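Local coordinates for protein extracellular ligand-binding receptor (Desulfohalobium retbaense DSM 5692, PDB 5ERE) that probably acts as a signalling receptor, binding ketoleucine in a periplasmic-binding-protein region that is joined to a tandem PAS sensor region holding cytosine, at residues 338-343 against 546-551; 123-128 against 329-334; 33-38 against 269-274. All coordinates share one frame; numbering follows the deposited sequence.

Contact 1. Residues 338-343 against 546-551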
ATOM      1  N   ALA A 338       4.532  17.150  10.884  1.00 40.57           N
ATOM      2  CA  ALA A 338       5.210  16.689  12.084  1.00 42.41           C
ATOM      3  C   ALA A 338       6.729  16.535  11.856  1.00 42.82           C
ATOM      4  O   ALA A 338       7.554  16.778  12.746  1.00 37.18           O
ATOM      5  CB  ALA A 338       4.615  15.390  12.536  1.00 44.61           C
ATOM      6  N   ILE A 339       7.120  16.130  10.663  1.00 34.58           N
ATOM      7  CA  ILE A 339       8.548  16.124  10.373  1.00 30.61           C
ATOM      8  C   ILE A 339       9.116  17.536  10.426  1.00 32.39           C
ATOM      9  O   ILE A 339      10.125  17.780  11.093  1.00 36.45           O
ATOM     10  CB  ILE A 339       8.830  15.470   9.001  1.00 34.12           C
ATOM     11  CG1 ILE A 339       8.532  13.985   9.135  1.00 33.35           C
ATOM     12  CG2 ILE A 339      10.253  15.694   8.596  1.00 32.97           C
ATOM     13  CD1 ILE A 339       8.496  13.239   7.789  1.00 35.24           C
ATOM     14  N   PHE A 340       8.476  18.476   9.740  1.00 28.81           N
ATOM     15  CA  PHE A 340       8.901  19.870   9.785  1.00 34.48           C
ATOM     16  C   PHE A 340       8.908  20.445  11.220  1.00 42.42           C
ATOM     17  O   PHE A 340       9.796  21.213  11.580  1.00 33.94           O
ATOM     18  CB  PHE A 340       7.982  20.740   8.917  1.00 33.75           C
ATOM     19  CG  PHE A 340       8.309  20.728   7.427  1.00 39.83           C
ATOM     20  CD1 PHE A 340       9.606  20.918   6.957  1.00 48.78           C
ATOM     21  CD2 PHE A 340       7.284  20.563   6.494  1.00 43.81           C
ATOM     22  CE1 PHE A 340       9.873  20.928   5.555  1.00 38.36           C
ATOM     23  CE2 PHE A 340       7.547  20.559   5.129  1.00 45.74           C
ATOM     24  CZ  PHE A 340       8.859  20.735   4.670  1.00 33.36           C
ATOM     25  N   LYS A 341       7.891  20.114  12.014  1.00 39.35           N
ATOM     26  CA  LYS A 341       7.799  20.641  13.371  1.00 41.13           C
ATOM     27  C   LYS A 341       8.970  20.119  14.189  1.00 40.76           C
ATOM     28  O   LYS A 341       9.547  20.862  14.983  1.00 41.22           O
ATOM     29  CB  LYS A 341       6.471  20.265  14.029  1.00 45.04           C
ATOM     30  N   ASP A 342       9.360  18.866  13.934  1.00 43.69           N
ATOM     31  CA  ASP A 342      10.468  18.238  14.638  1.00 43.03           C
ATOM     32  C   ASP A 342      11.756  18.926  14.278  1.00 45.26           C
ATOM     33  O   ASP A 342      12.558  19.283  15.151  1.00 39.07           O
ATOM     34  CB  ASP A 342      10.577  16.742  14.317  1.00 52.33           C
ATOM     35  CG  ASP A 342       9.482  15.921  14.964  1.00 65.02           C
ATOM     36  OD1 ASP A 342       8.976  16.336  16.023  1.00 73.18           O
ATOM     37  OD2 ASP A 342       9.119  14.860  14.422  1.00 78.29           O
HETATM   38  N   MSE A 343      11.957  19.132  12.987  1.00 43.56           N
HETATM   39  CA  MSE A 343      13.138  19.840  12.538  1.00 36.29           C
HETATM   40  C   MSE A 343      13.220  21.219  13.112  1.00 33.42           C
HETATM   41  O   MSE A 343      14.252  21.629  13.644  1.00 34.03           O
HETATM   42  CB  MSE A 343      13.173  19.971  11.006  1.00 31.34           C
HETATM   43  CG  MSE A 343      13.614  18.762  10.266  1.00 48.12           C
HETATM   44 SE   MSE A 343      13.272  19.045   8.320  0.80 60.05          SE
HETATM   45  CE  MSE A 343      13.945  20.663   8.284  1.00 23.32           C
ATOM     46  N   THR A 546      -3.904  20.465  -0.354  1.00 42.58           N
ATOM     47  CA  THR A 546      -3.721  21.185   0.887  1.00 44.55           C
ATOM     48  C   THR A 546      -2.316  21.796   0.867  1.00 38.24           C
ATOM     49  O   THR A 546      -1.632  21.773  -0.161  1.00 41.11           O
ATOM     50  CB  THR A 546      -3.949  20.251   2.134  1.00 44.73           C
ATOM     51  OG1 THR A 546      -3.924  21.039   3.324  1.00 41.42           O
ATOM     52  CG2 THR A 546      -2.897  19.143   2.245  1.00 40.52           C
ATOM     53  N   SER A 547      -1.899  22.373   1.983  1.00 36.17           N
ATOM     54  CA  SER A 547      -0.617  23.024   2.067  1.00 37.61           C
ATOM     55  C   SER A 547       0.120  22.569   3.312  1.00 39.95           C
ATOM     56  O   SER A 547      -0.483  22.254   4.333  1.00 36.83           O
ATOM     57  CB  SER A 547      -0.761  24.542   2.057  1.00 38.66           C
ATOM     58  OG  SER A 547      -1.264  25.000   0.817  1.00 45.00           O
ATOM     59  N   ILE A 548       1.434  22.511   3.169  1.00 38.46           N
ATOM     60  CA  ILE A 548       2.363  22.256   4.254  1.00 44.14           C
ATOM     61  C   ILE A 548       3.497  23.275   4.230  1.00 44.86           C
ATOM     62  O   ILE A 548       3.918  23.731   3.162  1.00 36.46           O
ATOM     63  CB  ILE A 548       2.971  20.858   4.147  1.00 53.82           C
ATOM     64  CG1 ILE A 548       3.458  20.624   2.698  1.00 47.25           C
ATOM     65  CG2 ILE A 548       1.940  19.816   4.547  1.00 53.13           C
ATOM     66  CD1 ILE A 548       4.512  19.712   2.634  1.00 57.91           C
ATOM     67  N   GLY A 549       4.015  23.620   5.399  1.00 41.25           N
ATOM     68  CA  GLY A 549       5.153  24.520   5.453  1.00 42.08           C
ATOM     69  C   GLY A 549       5.458  25.096   6.818  1.00 41.90           C
ATOM     70  O   GLY A 549       4.854  24.702   7.814  1.00 38.03           O
ATOM     71  N   LEU A 550       6.400  26.030   6.847  1.00 41.21           N
ATOM     72  CA  LEU A 550       6.782  26.740   8.057  1.00 42.67           C
ATOM     73  C   LEU A 550       7.179  28.178   7.752  1.00 41.19           C
ATOM     74  O   LEU A 550       7.687  28.474   6.664  1.00 39.51           O
ATOM     75  CB  LEU A 550       7.972  26.054   8.764  1.00 42.80           C
ATOM     76  CG  LEU A 550       7.891  24.644   9.344  1.00 48.04           C
ATOM     77  CD1 LEU A 550       9.292  24.148   9.747  1.00 47.28           C
ATOM     78  CD2 LEU A 550       6.951  24.628  10.562  1.00 41.52           C
ATOM     79  N   HIS A 551       6.949  29.058   8.726  1.00 33.43           N
ATOM     80  CA  HIS A 551       7.532  30.398   8.735  1.00 31.63           C
ATOM     81  C   HIS A 551       7.189  31.187   7.468  1.00 35.55           C
ATOM     82  O   HIS A 551       8.005  31.994   7.001  1.00 35.67           O
ATOM     83  CB  HIS A 551       9.054  30.324   8.883  1.00 34.11           C
ATOM     84  CG  HIS A 551       9.515  29.540  10.070  1.00 37.47           C
ATOM     85  ND1 HIS A 551       9.102  29.832  11.356  1.00 41.46           N
ATOM     86  CD2 HIS A 551      10.356  28.483  10.172  1.00 43.07           C
ATOM     87  CE1 HIS A 551       9.669  28.985  12.199  1.00 40.88           C
ATOM     88  NE2 HIS A 551      10.436  28.156  11.508  1.00 40.56           N
TER

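Contact 2. Residues 123-128 against 329-334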
ATOM      1  N   LEU A 123      -7.333   1.492   9.873  1.00 42.08           N
ATOM      2  CA  LEU A 123      -7.450   0.909  11.218  1.00 48.83           C
ATOM      3  C   LEU A 123      -6.731   1.740  12.279  1.00 63.33           C
ATOM      4  O   LEU A 123      -6.981   1.583  13.482  1.00 68.53           O
ATOM      5  CB  LEU A 123      -6.891  -0.528  11.251  1.00 46.90           C
ATOM      6  CG  LEU A 123      -7.735  -1.658  10.650  1.00 50.86           C
ATOM      7  CD1 LEU A 123      -7.101  -3.038  10.865  1.00 45.23           C
ATOM      8  CD2 LEU A 123      -9.133  -1.629  11.209  1.00 48.95           C
ATOM      9  N   THR A 124      -5.836   2.612  11.841  1.00 58.78           N
ATOM     10  CA  THR A 124      -4.991   3.335  12.766  1.00 67.58           C
ATOM     11  C   THR A 124      -5.807   4.378  13.576  1.00 63.72           C
ATOM     12  O   THR A 124      -5.369   4.802  14.626  1.00 59.44           O
ATOM     13  CB  THR A 124      -3.783   3.982  12.006  1.00 59.26           C
ATOM     14  OG1 THR A 124      -2.766   4.379  12.935  1.00 60.82           O
ATOM     15  CG2 THR A 124      -4.204   5.159  11.139  1.00 45.68           C
ATOM     16  N   ASP A 125      -7.011   4.726  13.121  1.00 57.79           N
ATOM     17  CA  ASP A 125      -7.869   5.673  13.840  1.00 69.00           C
ATOM     18  C   ASP A 125      -8.846   4.983  14.799  1.00 72.65           C
ATOM     19  O   ASP A 125      -9.847   5.575  15.215  1.00 77.01           O
ATOM     20  CB  ASP A 125      -8.645   6.527  12.845  1.00 69.94           C
ATOM     21  CG  ASP A 125      -7.733   7.387  11.996  1.00 76.63           C
ATOM     22  OD1 ASP A 125      -6.686   7.822  12.522  1.00 76.44           O
ATOM     23  OD2 ASP A 125      -8.063   7.613  10.809  1.00 79.46           O
ATOM     24  N   PHE A 126      -8.548   3.728  15.125  1.00 69.62           N
ATOM     25  CA  PHE A 126      -9.343   2.944  16.063  1.00 78.36           C
ATOM     26  C   PHE A 126      -8.442   2.451  17.182  1.00 82.57           C
ATOM     27  O   PHE A 126      -7.449   1.770  16.919  1.00 74.57           O
ATOM     28  CB  PHE A 126     -10.009   1.761  15.368  1.00 69.01           C
ATOM     29  CG  PHE A 126     -10.987   2.153  14.299  1.00 60.63           C
ATOM     30  CD1 PHE A 126     -10.561   2.408  12.993  1.00 51.96           C
ATOM     31  CD2 PHE A 126     -12.331   2.260  14.591  1.00 56.94           C
ATOM     32  CE1 PHE A 126     -11.468   2.760  12.025  1.00 48.27           C
ATOM     33  CE2 PHE A 126     -13.239   2.614  13.621  1.00 58.55           C
ATOM     34  CZ  PHE A 126     -12.807   2.859  12.329  1.00 59.66           C
ATOM     35  N   GLU A 127      -8.781   2.801  18.423  1.00 79.87           N
ATOM     36  CA  GLU A 127      -7.938   2.428  19.555  1.00 79.62           C
ATOM     37  C   GLU A 127      -8.262   1.024  20.053  1.00 67.80           C
ATOM     38  O   GLU A 127      -7.387   0.368  20.615  1.00 55.92           O
ATOM     39  CB  GLU A 127      -8.066   3.445  20.702  1.00 80.68           C
ATOM     40  CG  GLU A 127      -7.505   4.829  20.367  1.00 80.09           C
ATOM     41  CD  GLU A 127      -6.055   4.795  19.899  1.00 74.96           C
ATOM     42  OE1 GLU A 127      -5.163   4.448  20.706  1.00 65.96           O
ATOM     43  OE2 GLU A 127      -5.804   5.105  18.711  1.00 82.52           O
ATOM     44  N   ARG A 128      -9.493   0.557  19.827  1.00 65.09           N
ATOM     45  CA  ARG A 128      -9.883  -0.801  20.237  1.00 77.35           C
ATOM     46  C   ARG A 128     -10.268  -1.669  19.025  1.00 62.46           C
ATOM     47  O   ARG A 128     -11.331  -1.470  18.426  1.00 60.42           O
ATOM     48  CB  ARG A 128     -11.058  -0.771  21.235  1.00 83.32           C
ATOM     49  CG  ARG A 128     -10.880   0.145  22.443  1.00 98.19           C
ATOM     50  CD  ARG A 128     -11.431  -0.501  23.715  1.00101.84           C
ATOM     51  NE  ARG A 128     -10.412  -1.342  24.328  1.00103.46           N
ATOM     52  CZ  ARG A 128     -10.641  -2.266  25.247  1.00107.79           C
ATOM     53  NH1 ARG A 128     -11.873  -2.488  25.683  1.00131.84           N
ATOM     54  NH2 ARG A 128      -9.630  -2.972  25.726  1.00100.01           N
ATOM     55  N   LEU A 329      -4.524  12.075   1.682  1.00 39.09           N
ATOM     56  CA  LEU A 329      -3.891  13.388   1.604  1.00 35.88           C
ATOM     57  C   LEU A 329      -3.619  13.954   2.992  1.00 38.80           C
ATOM     58  O   LEU A 329      -2.512  14.413   3.288  1.00 40.24           O
ATOM     59  CB  LEU A 329      -4.771  14.357   0.820  1.00 36.47           C
ATOM     60  CG  LEU A 329      -4.194  15.759   0.636  1.00 42.05           C
ATOM     61  CD1 LEU A 329      -2.824  15.763  -0.129  1.00 38.21           C
ATOM     62  CD2 LEU A 329      -5.207  16.562  -0.094  1.00 43.45           C
ATOM     63  N   THR A 330      -4.627  13.900   3.856  1.00 33.53           N
ATOM     64  CA  THR A 330      -4.471  14.414   5.213  1.00 32.58           C
ATOM     65  C   THR A 330      -3.388  13.696   5.974  1.00 30.68           C
ATOM     66  O   THR A 330      -2.554  14.336   6.606  1.00 35.54           O
ATOM     67  CB  THR A 330      -5.795  14.312   6.017  1.00 37.87           C
ATOM     68  OG1 THR A 330      -6.812  15.040   5.321  1.00 48.83           O
ATOM     69  CG2 THR A 330      -5.608  14.898   7.396  1.00 46.98           C
ATOM     70  N   GLN A 331      -3.383  12.371   5.897  1.00 36.10           N
ATOM     71  CA  GLN A 331      -2.356  11.588   6.583  1.00 38.31           C
ATOM     72  C   GLN A 331      -0.950  11.948   6.106  1.00 40.59           C
ATOM     73  O   GLN A 331       0.008  11.938   6.870  1.00 34.66           O
ATOM     74  CB  GLN A 331      -2.611  10.099   6.386  1.00 40.75           C
ATOM     75  CG  GLN A 331      -3.819   9.597   7.199  1.00 45.36           C
ATOM     76  CD  GLN A 331      -4.163   8.143   6.928  1.00 51.32           C
ATOM     77  OE1 GLN A 331      -3.653   7.525   5.984  1.00 50.28           O
ATOM     78  NE2 GLN A 331      -5.034   7.585   7.766  1.00 42.08           N
ATOM     79  N   THR A 332      -0.833  12.292   4.835  1.00 35.41           N
ATOM     80  CA  THR A 332       0.467  12.668   4.282  1.00 38.37           C
ATOM     81  C   THR A 332       0.838  14.074   4.736  1.00 37.24           C
ATOM     82  O   THR A 332       1.978  14.297   5.160  1.00 33.32           O
ATOM     83  CB  THR A 332       0.463  12.608   2.731  1.00 38.17           C
ATOM     84  OG1 THR A 332       0.011  11.322   2.319  1.00 34.81           O
ATOM     85  CG2 THR A 332       1.866  12.881   2.104  1.00 32.21           C
ATOM     86  N   ALA A 333      -0.121  15.013   4.633  1.00 37.28           N
ATOM     87  CA  ALA A 333       0.069  16.374   5.154  1.00 35.37           C
ATOM     88  C   ALA A 333       0.537  16.325   6.597  1.00 41.31           C
ATOM     89  O   ALA A 333       1.409  17.094   7.011  1.00 37.79           O
ATOM     90  CB  ALA A 333      -1.224  17.179   5.076  1.00 41.98           C
ATOM     91  N   GLN A 334      -0.078  15.439   7.372  1.00 40.06           N
ATOM     92  CA  GLN A 334       0.233  15.358   8.797  1.00 42.40           C
ATOM     93  C   GLN A 334       1.625  14.809   9.050  1.00 44.12           C
ATOM     94  O   GLN A 334       2.327  15.282   9.950  1.00 41.93           O
ATOM     95  CB  GLN A 334      -0.791  14.484   9.518  1.00 47.18           C
ATOM     96  CG  GLN A 334      -2.124  15.163   9.641  1.00 58.98           C
ATOM     97  CD  GLN A 334      -3.188  14.263  10.218  1.00 65.59           C
ATOM     98  OE1 GLN A 334      -2.957  13.081  10.489  1.00 67.15           O
ATOM     99  NE2 GLN A 334      -4.363  14.816  10.403  1.00 69.44           N
TER

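Contact 3. Residues 33-38 against 269-274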
ATOM      1  N   GLY A  33      -9.840 -20.685 -27.640  1.00 84.94           N
ATOM      2  CA  GLY A  33      -9.626 -21.745 -28.608  1.00 86.08           C
ATOM      3  C   GLY A  33      -9.083 -22.995 -27.947  1.00 90.10           C
ATOM      4  O   GLY A  33      -8.731 -23.962 -28.627  1.00 88.51           O
ATOM      5  N   SER A  34      -9.003 -22.967 -26.616  1.00 98.93           N
ATOM      6  CA  SER A  34      -8.621 -24.142 -25.834  1.00 89.85           C
ATOM      7  C   SER A  34      -7.181 -24.594 -26.103  1.00 86.74           C
ATOM      8  O   SER A  34      -6.967 -25.707 -26.594  1.00 89.05           O
ATOM      9  CB  SER A  34      -9.587 -25.297 -26.124  1.00 85.90           C
ATOM     10  OG  SER A  34     -10.928 -24.837 -26.171  1.00 84.90           O
ATOM     11  N   ALA A  35      -6.201 -23.740 -25.788  1.00 66.98           N
ATOM     12  CA  ALA A  35      -4.789 -24.140 -25.890  1.00 66.49           C
ATOM     13  C   ALA A  35      -4.441 -25.303 -24.937  1.00 62.60           C
ATOM     14  O   ALA A  35      -3.403 -25.940 -25.082  1.00 58.16           O
ATOM     15  CB  ALA A  35      -3.862 -22.948 -25.615  1.00 57.82           C
ATOM     16  N   PHE A  36      -5.301 -25.582 -23.964  1.00 63.82           N
ATOM     17  CA  PHE A  36      -5.087 -26.722 -23.078  1.00 53.66           C
ATOM     18  C   PHE A  36      -6.427 -27.275 -22.588  1.00 55.52           C
ATOM     19  O   PHE A  36      -7.452 -26.604 -22.700  1.00 50.40           O
ATOM     20  CB  PHE A  36      -4.189 -26.323 -21.903  1.00 50.53           C
ATOM     21  CG  PHE A  36      -4.724 -25.185 -21.062  1.00 50.81           C
ATOM     22  CD1 PHE A  36      -4.421 -23.863 -21.353  1.00 53.65           C
ATOM     23  CD2 PHE A  36      -5.520 -25.440 -19.993  1.00 49.52           C
ATOM     24  CE1 PHE A  36      -4.921 -22.814 -20.572  1.00 47.07           C
ATOM     25  CE2 PHE A  36      -6.021 -24.386 -19.190  1.00 57.63           C
ATOM     26  CZ  PHE A  36      -5.709 -23.080 -19.478  1.00 54.04           C
ATOM     27  N   GLU A  37      -6.413 -28.514 -22.102  1.00 47.64           N
ATOM     28  CA  GLU A  37      -7.589 -29.134 -21.502  1.00 53.12           C
ATOM     29  C   GLU A  37      -7.547 -28.940 -19.973  1.00 48.55           C
ATOM     30  O   GLU A  37      -6.470 -28.989 -19.371  1.00 41.74           O
ATOM     31  CB  GLU A  37      -7.653 -30.624 -21.838  1.00 56.94           C
ATOM     32  CG  GLU A  37      -7.504 -30.948 -23.312  1.00 73.75           C
ATOM     33  CD  GLU A  37      -8.823 -31.271 -23.969  1.00 90.51           C
ATOM     34  OE1 GLU A  37      -9.048 -32.463 -24.280  1.00 90.73           O
ATOM     35  OE2 GLU A  37      -9.631 -30.335 -24.172  1.00 98.86           O
ATOM     36  N   ILE A  38      -8.717 -28.730 -19.377  1.00 44.88           N
ATOM     37  CA  ILE A  38      -8.861 -28.573 -17.929  1.00 41.35           C
ATOM     38  C   ILE A  38      -9.442 -29.823 -17.320  1.00 41.61           C
ATOM     39  O   ILE A  38     -10.370 -30.393 -17.880  1.00 43.38           O
ATOM     40  CB  ILE A  38      -9.784 -27.397 -17.564  1.00 49.35           C
ATOM     41  CG1 ILE A  38      -9.096 -26.064 -17.839  1.00 63.08           C
ATOM     42  CG2 ILE A  38     -10.172 -27.431 -16.099  1.00 49.41           C
ATOM     43  CD1 ILE A  38      -7.938 -25.783 -16.958  1.00 66.05           C
ATOM     44  N   ALA A 269       0.979 -18.777 -22.877  1.00 38.62           N
ATOM     45  CA  ALA A 269       2.247 -19.470 -22.578  1.00 42.88           C
ATOM     46  C   ALA A 269       2.317 -20.861 -23.211  1.00 40.81           C
ATOM     47  O   ALA A 269       3.348 -21.243 -23.731  1.00 49.30           O
ATOM     48  CB  ALA A 269       2.478 -19.587 -21.038  1.00 37.24           C
ATOM     49  N   LEU A 270       1.237 -21.631 -23.170  1.00 45.70           N
ATOM     50  CA  LEU A 270       1.326 -23.003 -23.655  1.00 47.97           C
ATOM     51  C   LEU A 270       1.344 -23.037 -25.203  1.00 56.97           C
ATOM     52  O   LEU A 270       1.994 -23.907 -25.784  1.00 65.76           O
ATOM     53  CB  LEU A 270       0.199 -23.852 -23.054  1.00 43.57           C
ATOM     54  CG  LEU A 270       0.303 -24.047 -21.518  1.00 46.52           C
ATOM     55  CD1 LEU A 270      -0.913 -24.759 -20.910  1.00 43.90           C
ATOM     56  CD2 LEU A 270       1.536 -24.839 -21.202  1.00 47.33           C
ATOM     57  N   GLU A 271       0.721 -22.050 -25.856  1.00 55.60           N
ATOM     58  CA  GLU A 271       0.843 -21.859 -27.314  1.00 67.67           C
ATOM     59  C   GLU A 271       2.274 -21.591 -27.795  1.00 76.35           C
ATOM     60  O   GLU A 271       2.733 -22.166 -28.781  1.00 78.55           O
ATOM     61  CB  GLU A 271      -0.016 -20.688 -27.772  1.00 60.31           C
ATOM     62  CG  GLU A 271      -1.467 -21.021 -28.005  1.00 79.29           C
ATOM     63  CD  GLU A 271      -2.217 -19.849 -28.627  1.00 98.64           C
ATOM     64  OE1 GLU A 271      -1.915 -18.685 -28.261  1.00 88.61           O
ATOM     65  OE2 GLU A 271      -3.091 -20.093 -29.494  1.00115.27           O
ATOM     66  N   GLN A 272       2.950 -20.675 -27.101  1.00 75.64           N
ATOM     67  CA  GLN A 272       4.330 -20.294 -27.391  1.00 77.57           C
ATOM     68  C   GLN A 272       5.383 -21.357 -27.022  1.00 83.85           C
ATOM     69  O   GLN A 272       6.575 -21.045 -26.940  1.00 79.67           O
ATOM     70  CB  GLN A 272       4.661 -18.989 -26.660  1.00 66.23           C
ATOM     71  CG  GLN A 272       4.073 -17.744 -27.297  1.00 68.18           C
ATOM     72  CD  GLN A 272       4.740 -17.418 -28.623  1.00 70.85           C
ATOM     73  OE1 GLN A 272       5.860 -16.902 -28.661  1.00 65.74           O
ATOM     74  NE2 GLN A 272       4.061 -17.736 -29.717  1.00 72.86           N
ATOM     75  N   GLY A 273       4.948 -22.597 -26.786  1.00 81.85           N
ATOM     76  CA  GLY A 273       5.871 -23.708 -26.588  1.00 77.98           C
ATOM     77  C   GLY A 273       6.471 -23.826 -25.197  1.00 75.82           C
ATOM     78  O   GLY A 273       7.211 -24.766 -24.906  1.00 72.29           O
ATOM     79  N   ARG A 274       6.163 -22.875 -24.322  1.00 78.60           N
ATOM     80  CA  ARG A 274       6.635 -22.957 -22.951  1.00 71.57           C
ATOM     81  C   ARG A 274       5.961 -24.184 -22.324  1.00 67.92           C
ATOM     82  O   ARG A 274       4.750 -24.343 -22.447  1.00 70.17           O
ATOM     83  CB  ARG A 274       6.315 -21.669 -22.187  1.00 65.59           C
ATOM     84  CG  ARG A 274       7.271 -20.465 -22.380  1.00 58.35           C
ATOM     85  CD  ARG A 274       7.909 -20.308 -23.738  1.00 64.27           C
ATOM     86  NE  ARG A 274       9.285 -20.825 -23.729  1.00 76.92           N
ATOM     87  CZ  ARG A 274       9.871 -21.501 -24.718  1.00 83.47           C
ATOM     88  NH1 ARG A 274      11.124 -21.912 -24.567  1.00 88.26           N
ATOM     89  NH2 ARG A 274       9.230 -21.773 -25.853  1.00 80.16           N
TER

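Contact 1. Residues 338-343 against 546-551
Phe340 meets Ile548 and Leu550 in a contact whose side chains are all apolar, one helix residue meeting two residues of the strand. Ile548 and Leu550 both point toward the helix, two residues apart on the same side of the strand. The methyl CD1 of Ile548 arrives at the edge of the Phe340 ring, near its plane, 4.0 Å from CE2, and the two side chains cross at about a right angle. Ile548 CG1 lies between the backbone N and the carbonyl carbon (chi1 48°), and the extended chi2 of 153° then carries CD1 to this edge. Leu550 works nearer the root of Phe340: its CD1 is 3.7 Å from Phe340 CB.

The backbone is met only by van der Waals contact. Leu550 CD1 sits 3.5 Å from Phe340 O, and the closest CA pair is Phe340 and Gly549, 7.4 Å apart.

Around this core, Phe461 of helix 461-470 meets the Phe340 ring with planes at about 45°, and Phe462 touches Ile548. Leu438 of strand 434-443 packs on Leu550. Long helix 324-357 thus lies against strand 541-550 of the five-stranded antiparallel sheet, with helix 461-470 and strand 434-443 alongside.

Contact 2. Residues 123-128 against 329-334
Gln331 reaches Thr124 and Asp125 because its side chain is stretched nearly straight away from the helix: CG lies beside the backbone N and anti to the carbonyl carbon (chi1 -73°), and CD then continues the extended course (chi2 175°). On the loop, Thr124 has OG1 anti to its N (chi1 -164°), which leaves CG2 as the atom presented to the glutamine. The backbones stay well apart, 10.6 Å between the CA atoms of Thr124 and Gln331, and the extended glutamine side chain bridges most of that gap.

At the end of the glutamine, NE2 is the atom that does the touching. It comes within 4.2 Å of Thr124 CG2, a loose methyl contact, and within 4.3 Å of Asp125 OD2. The second separation is too long for a hydrogen bond. What NE2 does bond to is the carbonyl O of Ala121, in the last turn of helix 112-123, just ahead of the loop. Thr124 and Asp125 both lie on the loop side of an amide already held by the Ala121 carbonyl.

The loop has its own support. Leu123 to Phe126 form a type I beta turn, closed by Phe126 N to Leu123 O at 3.1 Å. Beyond it, Arg128 pairs through its backbone with Glu180 and Ala181.

Only 57 Å² is buried here, at the surface. The turn is the link from helix 112-123 to strand 129-134, a helix-to-strand connection of the alpha/beta layering in periplasmic binding proteins, and Gln331 belongs to helix 324-357, whose other side packs on strands 541-550 and 553-561. The arrangement is a small surface contact, backed by the Gln331-Ala121 bond, between the periplasmic-binding-protein region and the long helix that runs on into the sensor region.

Contact 3. Residues 33-38 against 269-274
The beta-alpha-beta crossover from strand 3-8 through helix 15-32 to strand 37-42 supplies one side of this contact, Ala35 and Phe36 in the loop entering an outermost strand of the five-stranded parallel sheet. Leu270 and Glu271, at the end of helix 254-271, supply the other. Both belong to the periplasmic-binding-protein region.

Phe36 and Leu270 make the deeper half. The methyl CD1 of Leu270 lies obliquely to the ring, 3.6 Å from Phe36 CD1 and 3.8 Å from Phe36 CB, so one branch of the leucine fills the angle where the ring leaves the backbone. The two side chains cross at about a right angle. With chi1 at 58°, Phe36 carries its ring between the backbone N and the carbonyl carbon, which leaves CB and CD1 both beside the leucine methyl. Val4 of the adjacent strand touches both Phe36 and Leu270, and Leu29 of helix 15-32 also packs on the phenylalanine.

Nearer the surface, Ala35 CB rests 3.9 Å from Glu271 CG. The glutamate runs extended beyond CG, so its methylene does the packing while the carboxylate continues past the alanine. The closest CA pair is Ala35 and Glu271, 6.2 Å apart.

The helix then closes in a Schellman pattern around Gly273, whose phi is positive; its two bonds, Arg274 N to Ala269 O and Gly273 N to Leu270 O, are both weak. Arg274 NH2 donates to Gln272 O at 3.0 Å with an N-H...O angle of 158°, the acceptor lying in the guanidinium plane.

Across the interface itself the chemistry is apolar throughout: fit between methyl, methylene and ring carbons joins the loop to the helix end, while the turn's own polar bonds stay on the helix side of the contact.

How the contacts relate
Contact 1 is a buried contact, contact 3 partly buried and contact 2 a surface one, and their chemistry follows that order. Phenylalanine meets branched aliphatic side chains in contacts 1 and 3, whereas a glutamine amide carries contact 2. Contacts 1 and 2 both use helix 324-357, with centres about 17 Å apart, and they touch: Thr546 CG2 packs 3.8 Å from Ala333 CB, so the strand of contact 1 reaches the helical turn of contact 2. Contact 3 is remote, its centre about 47 Å from that of contact 2 and about 57 Å from that of contact 1, on the opposite side of the chain's centre from contact 1.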